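Local structure of EtuB protein (Clostridium kluyveri DSM 555, 3IO0) at residues A51-A55 and I133-F138; A55-A59 and A99-A103. The protein is a shell protein of a bacterial microcompartment associated with ethanol utilisation, forming trimers whose chains each carry two tandem microcompartment domains. One frame throughout, in Å; residues are numbered along the deposited sequence.

Interaction 1: A51-A55 and I133-F138; sequences AQMMA and IFEKAF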
loop_
_atom_site.group_PDB
_atom_site.type_symbol
_atom_site.label_atom_id
_atom_site.label_comp_id
_atom_site.label_asym_id
_atom_site.label_seq_id
_atom_site.Cartn_x
_atom_site.Cartn_y
_atom_site.Cartn_z
ATOM N N ALA A 51 2.852 6.471 17.618
ATOM C CA ALA A 51 2.082 7.137 18.669
ATOM C C ALA A 51 1.223 6.148 19.459
ATOM O O ALA A 51 1.268 6.119 20.696
ATOM C CB ALA A 51 1.221 8.239 18.081
ATOM N N GLN A 52 0.453 5.332 18.738
ATOM C CA GLN A 52 -0.422 4.359 19.374
ATOM C C GLN A 52 0.410 3.302 20.075
ATOM O O GLN A 52 0.065 2.861 21.165
ATOM C CB GLN A 52 -1.365 3.710 18.359
ATOM C CG GLN A 52 -2.524 4.593 17.900
ATOM C CD GLN A 52 -2.181 5.473 16.704
ATOM O OE1 GLN A 52 -1.018 5.661 16.362
ATOM N NE2 GLN A 52 -3.204 6.015 16.064
ATOM N N MET A 53 1.515 2.905 19.447
ATOM C CA MET A 53 2.443 1.948 20.051
ATOM C C MET A 53 2.949 2.498 21.384
ATOM O O MET A 53 2.960 1.774 22.377
ATOM C CB MET A 53 3.604 1.612 19.103
ATOM C CG MET A 53 3.185 0.900 17.819
ATOM S SD MET A 53 4.522 0.042 16.939
ATOM C CE MET A 53 5.198 1.378 15.984
ATOM N N MET A 54 3.334 3.778 21.412
ATOM C CA MET A 54 3.770 4.419 22.655
ATOM C C MET A 54 2.700 4.256 23.729
ATOM O O MET A 54 2.986 3.771 24.830
ATOM C CB MET A 54 4.081 5.906 22.459
ATOM C CG MET A 54 5.426 6.246 21.793
ATOM S SD MET A 54 6.924 5.545 22.526
ATOM C CE MET A 54 6.548 5.811 24.274
ATOM N N ALA A 55 1.467 4.643 23.389
ATOM C CA ALA A 55 0.323 4.531 24.300
ATOM C C ALA A 55 0.071 3.088 24.745
ATOM O O ALA A 55 -0.205 2.846 25.908
ATOM C CB ALA A 55 -0.916 5.127 23.674
ATOM N N ILE A 133 5.549 -4.001 23.817
ATOM C CA ILE A 133 5.203 -3.539 22.473
ATOM C C ILE A 133 6.445 -3.442 21.586
ATOM O O ILE A 133 6.534 -4.139 20.567
ATOM C CB ILE A 133 4.425 -2.214 22.468
ATOM C CG1 ILE A 133 3.018 -2.431 23.024
ATOM C CG2 ILE A 133 4.337 -1.640 21.046
ATOM C CD1 ILE A 133 2.064 -3.153 22.079
ATOM N N PHE A 134 7.409 -2.614 21.994
ATOM C CA PHE A 134 8.573 -2.333 21.169
ATOM C C PHE A 134 9.541 -3.486 21.136
ATOM O O PHE A 134 10.355 -3.592 20.217
ATOM C CB PHE A 134 9.259 -1.059 21.630
ATOM C CG PHE A 134 8.360 0.130 21.623
ATOM C CD1 PHE A 134 7.720 0.520 20.453
ATOM C CD2 PHE A 134 8.129 0.850 22.790
ATOM C CE1 PHE A 134 6.868 1.614 20.440
ATOM C CE2 PHE A 134 7.283 1.957 22.789
ATOM C CZ PHE A 134 6.650 2.341 21.611
ATOM N N GLU A 135 9.446 -4.368 22.124
ATOM C CA GLU A 135 10.198 -5.615 22.073
ATOM C C GLU A 135 9.681 -6.519 20.957
ATOM O O GLU A 135 10.460 -7.130 20.234
ATOM C CB GLU A 135 10.127 -6.346 23.393
ATOM C CG GLU A 135 10.641 -5.560 24.549
ATOM C CD GLU A 135 10.636 -6.379 25.804
ATOM O OE1 GLU A 135 10.778 -5.787 26.886
ATOM O OE2 GLU A 135 10.484 -7.618 25.708
ATOM N N LYS A 136 8.364 -6.602 20.811
ATOM C CA LYS A 136 7.788 -7.429 19.766
ATOM C C LYS A 136 7.918 -6.765 18.381
ATOM O O LYS A 136 8.205 -7.439 17.390
ATOM C CB LYS A 136 6.335 -7.791 20.106
ATOM C CG LYS A 136 5.652 -8.749 19.129
ATOM C CD LYS A 136 5.144 -9.979 19.875
ATOM C CE LYS A 136 3.896 -10.593 19.232
ATOM N NZ LYS A 136 4.143 -11.176 17.876
ATOM N N ALA A 137 7.725 -5.452 18.317
ATOM C CA ALA A 137 7.686 -4.757 17.034
ATOM C C ALA A 137 9.076 -4.600 16.429
ATOM O O ALA A 137 9.247 -4.723 15.224
ATOM C CB ALA A 137 7.014 -3.389 17.181
ATOM N N PHE A 138 10.067 -4.346 17.278
ATOM C CA PHE A 138 11.358 -3.866 16.823
ATOM C C PHE A 138 12.518 -4.600 17.440
ATOM O O PHE A 138 13.658 -4.403 17.024
ATOM C CB PHE A 138 11.512 -2.407 17.202
ATOM C CG PHE A 138 10.539 -1.502 16.541
ATOM C CD1 PHE A 138 10.469 -1.425 15.158
ATOM C CD2 PHE A 138 9.723 -0.681 17.302
ATOM C CE1 PHE A 138 9.578 -0.560 14.535
ATOM C CE2 PHE A 138 8.826 0.191 16.696
ATOM C CZ PHE A 138 8.752 0.254 15.304
#
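This is a buried, apolar helix-helix contact between the two tandem BMC repeats of the chain. Helix 50-61 belongs to the first repeat and helix 132-138 to the second. The axes of the two short segments are inclined at 137° and come no closer than 10.5 Å, so long side chains must fill the gap. M53 does most of this. It is a knob in a hole formed by I133, F134, A137 and F138. M53 CB lies 3.5 Å from F134 CE1 and 3.9 Å from I133 CG2. Further out, M53 CE reaches F138 CZ at 3.8 Å. The CA-to-CB bond of M54 points away, yet M54 SD comes within 3.3 Å of F134 CZ. No hydrogen bond crosses between the segments. I133 also touches V67 and I70 of strand 66-71, and M54 packs on Q125 of strand 120-127. The arrangement is a knob-into-hole helix contact with two oblique Met-aromatic contacts, M53 with F138 and M54 with F134, and it joins the tandem BMC repeats.

Interaction 2: A55-A59 and A99-A103; sequences AADEA and AVEIA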
loop_
_atom_site.group_PDB
_atom_site.type_symbol
_atom_site.label_atom_id
_atom_site.label_comp_id
_atom_site.label_asym_id
_atom_site.label_seq_id
_atom_site.Cartn_x
_atom_site.Cartn_y
_atom_site.Cartn_z
ATOM N N ALA A 55 1.467 4.643 23.389
ATOM C CA ALA A 55 0.323 4.531 24.300
ATOM C C ALA A 55 0.071 3.088 24.745
ATOM O O ALA A 55 -0.205 2.846 25.908
ATOM C CB ALA A 55 -0.916 5.127 23.674
ATOM N N ALA A 56 0.187 2.129 23.835
ATOM C CA ALA A 56 -0.024 0.735 24.188
ATOM C C ALA A 56 1.119 0.168 25.049
ATOM O O ALA A 56 0.899 -0.717 25.886
ATOM C CB ALA A 56 -0.228 -0.097 22.941
ATOM N N ASP A 57 2.338 0.671 24.849
ATOM C CA ASP A 57 3.466 0.202 25.644
ATOM C C ASP A 57 3.286 0.679 27.086
ATOM O O ASP A 57 3.530 -0.078 28.033
ATOM C CB ASP A 57 4.797 0.666 25.053
ATOM C CG ASP A 57 5.987 -0.204 25.497
ATOM O OD1 ASP A 57 5.906 -1.456 25.398
ATOM O OD2 ASP A 57 7.017 0.378 25.924
ATOM N N GLU A 58 2.820 1.920 27.248
ATOM C CA GLU A 58 2.444 2.448 28.559
ATOM C C GLU A 58 1.390 1.524 29.209
ATOM O O GLU A 58 1.448 1.236 30.411
ATOM C CB GLU A 58 1.913 3.877 28.415
ATOM C CG GLU A 58 2.329 4.839 29.537
ATOM C CD GLU A 58 1.799 6.286 29.328
ATOM O OE1 GLU A 58 1.088 6.799 30.223
ATOM O OE2 GLU A 58 2.081 6.921 28.279
ATOM N N ALA A 59 0.462 1.028 28.392
ATOM C CA ALA A 59 -0.634 0.188 28.850
ATOM C C ALA A 59 -0.214 -1.179 29.406
ATOM O O ALA A 59 -0.736 -1.617 30.425
ATOM C CB ALA A 59 -1.643 0.025 27.746
ATOM N N ALA A 99 -6.286 -2.050 29.972
ATOM C CA ALA A 99 -5.169 -1.712 29.074
ATOM C C ALA A 99 -5.598 -0.837 27.892
ATOM O O ALA A 99 -4.969 0.186 27.609
ATOM C CB ALA A 99 -4.492 -2.981 28.576
ATOM N N VAL A 100 -6.667 -1.248 27.207
ATOM C CA VAL A 100 -7.259 -0.459 26.119
ATOM C C VAL A 100 -7.635 0.956 26.586
ATOM O O VAL A 100 -7.429 1.930 25.855
ATOM C CB VAL A 100 -8.499 -1.155 25.527
ATOM C CG1 VAL A 100 -9.139 -0.298 24.454
ATOM C CG2 VAL A 100 -8.126 -2.502 24.964
ATOM N N GLU A 101 -8.174 1.051 27.807
ATOM C CA GLU A 101 -8.556 2.332 28.412
ATOM C C GLU A 101 -7.362 3.267 28.586
ATOM O O GLU A 101 -7.464 4.471 28.297
ATOM C CB GLU A 101 -9.298 2.128 29.744
ATOM C CG GLU A 101 -10.833 1.980 29.636
ATOM C CD GLU A 101 -11.546 3.170 28.929
ATOM O OE1 GLU A 101 -10.870 4.120 28.433
ATOM O OE2 GLU A 101 -12.803 3.147 28.861
ATOM N N ILE A 102 -6.242 2.700 29.042
ATOM C CA ILE A 102 -4.974 3.430 29.165
ATOM C C ILE A 102 -4.473 3.895 27.803
ATOM O O ILE A 102 -4.132 5.067 27.640
ATOM C CB ILE A 102 -3.861 2.575 29.824
ATOM C CG1 ILE A 102 -4.218 2.221 31.261
ATOM C CG2 ILE A 102 -2.522 3.299 29.791
ATOM C CD1 ILE A 102 -3.309 1.176 31.860
ATOM N N ALA A 103 -4.429 2.970 26.840
ATOM C CA ALA A 103 -3.885 3.242 25.509
ATOM C C ALA A 103 -4.648 4.337 24.784
ATOM O O ALA A 103 -4.039 5.178 24.127
ATOM C CB ALA A 103 -3.848 1.982 24.675
#
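Helices 50-61 and 93-111 of the first BMC repeat meet here through alanines. The segment axes cross at 140° and approach to 7.9 Å, a close fit for two helices. The CA atoms of A55 and A103 are 4.6 Å apart, and those of A59 and A99 are 4.9 Å apart.

The first kind of contact is methyl against backbone. A55 CB lies 3.2 Å from A103 O, and A59 CB lies 3.3 Å from A99 O. These are packing contacts, and no hydrogen bond links the segments. A99 O also accepts the backbone hydrogen bond of A103 N within its own helix.

The second kind is apolar side chain on side chain. A59 is central. Its CB is 4.2 Å from A99 CB, 4.3 Å from A103 CB and 4.0 Å from I102 CG2. I102 is the one large apolar side chain that joins in, and its CG2 also lies 3.8 Å from A59 CA.

Polar groups act beside the contact. E58 OE2 forms a salt bridge with K109 NZ and a hydrogen bond with Y110 OH, both further along helix 93-111. A103 O accepts a hydrogen bond from T107 OG1.

The chemistry implies that small residues, spaced four apart on each helix, let the two backbones come close.

Both interactions use helix 50-61 and share A55, and their centres are about 10 Å apart. Interaction 2 holds this helix to its partner within the first BMC repeat. Interaction 1 joins it to the second repeat. Both are buried, but the centre of interaction 1 lies about 5 Å from the centre of the chain, that of interaction 2 about 11 Å. Their buried areas are nearly equal, 261 and 263 Å², yet the means differ. Long methionine and phenylalanine side chains span the wider gap, whereas alanines suit the closer one. The two sites also touch directly. D57 OD1 is 3.0 Å from I133 N, a probable hydrogen bond, and I133 CG1 is 3.8 Å from A56 C.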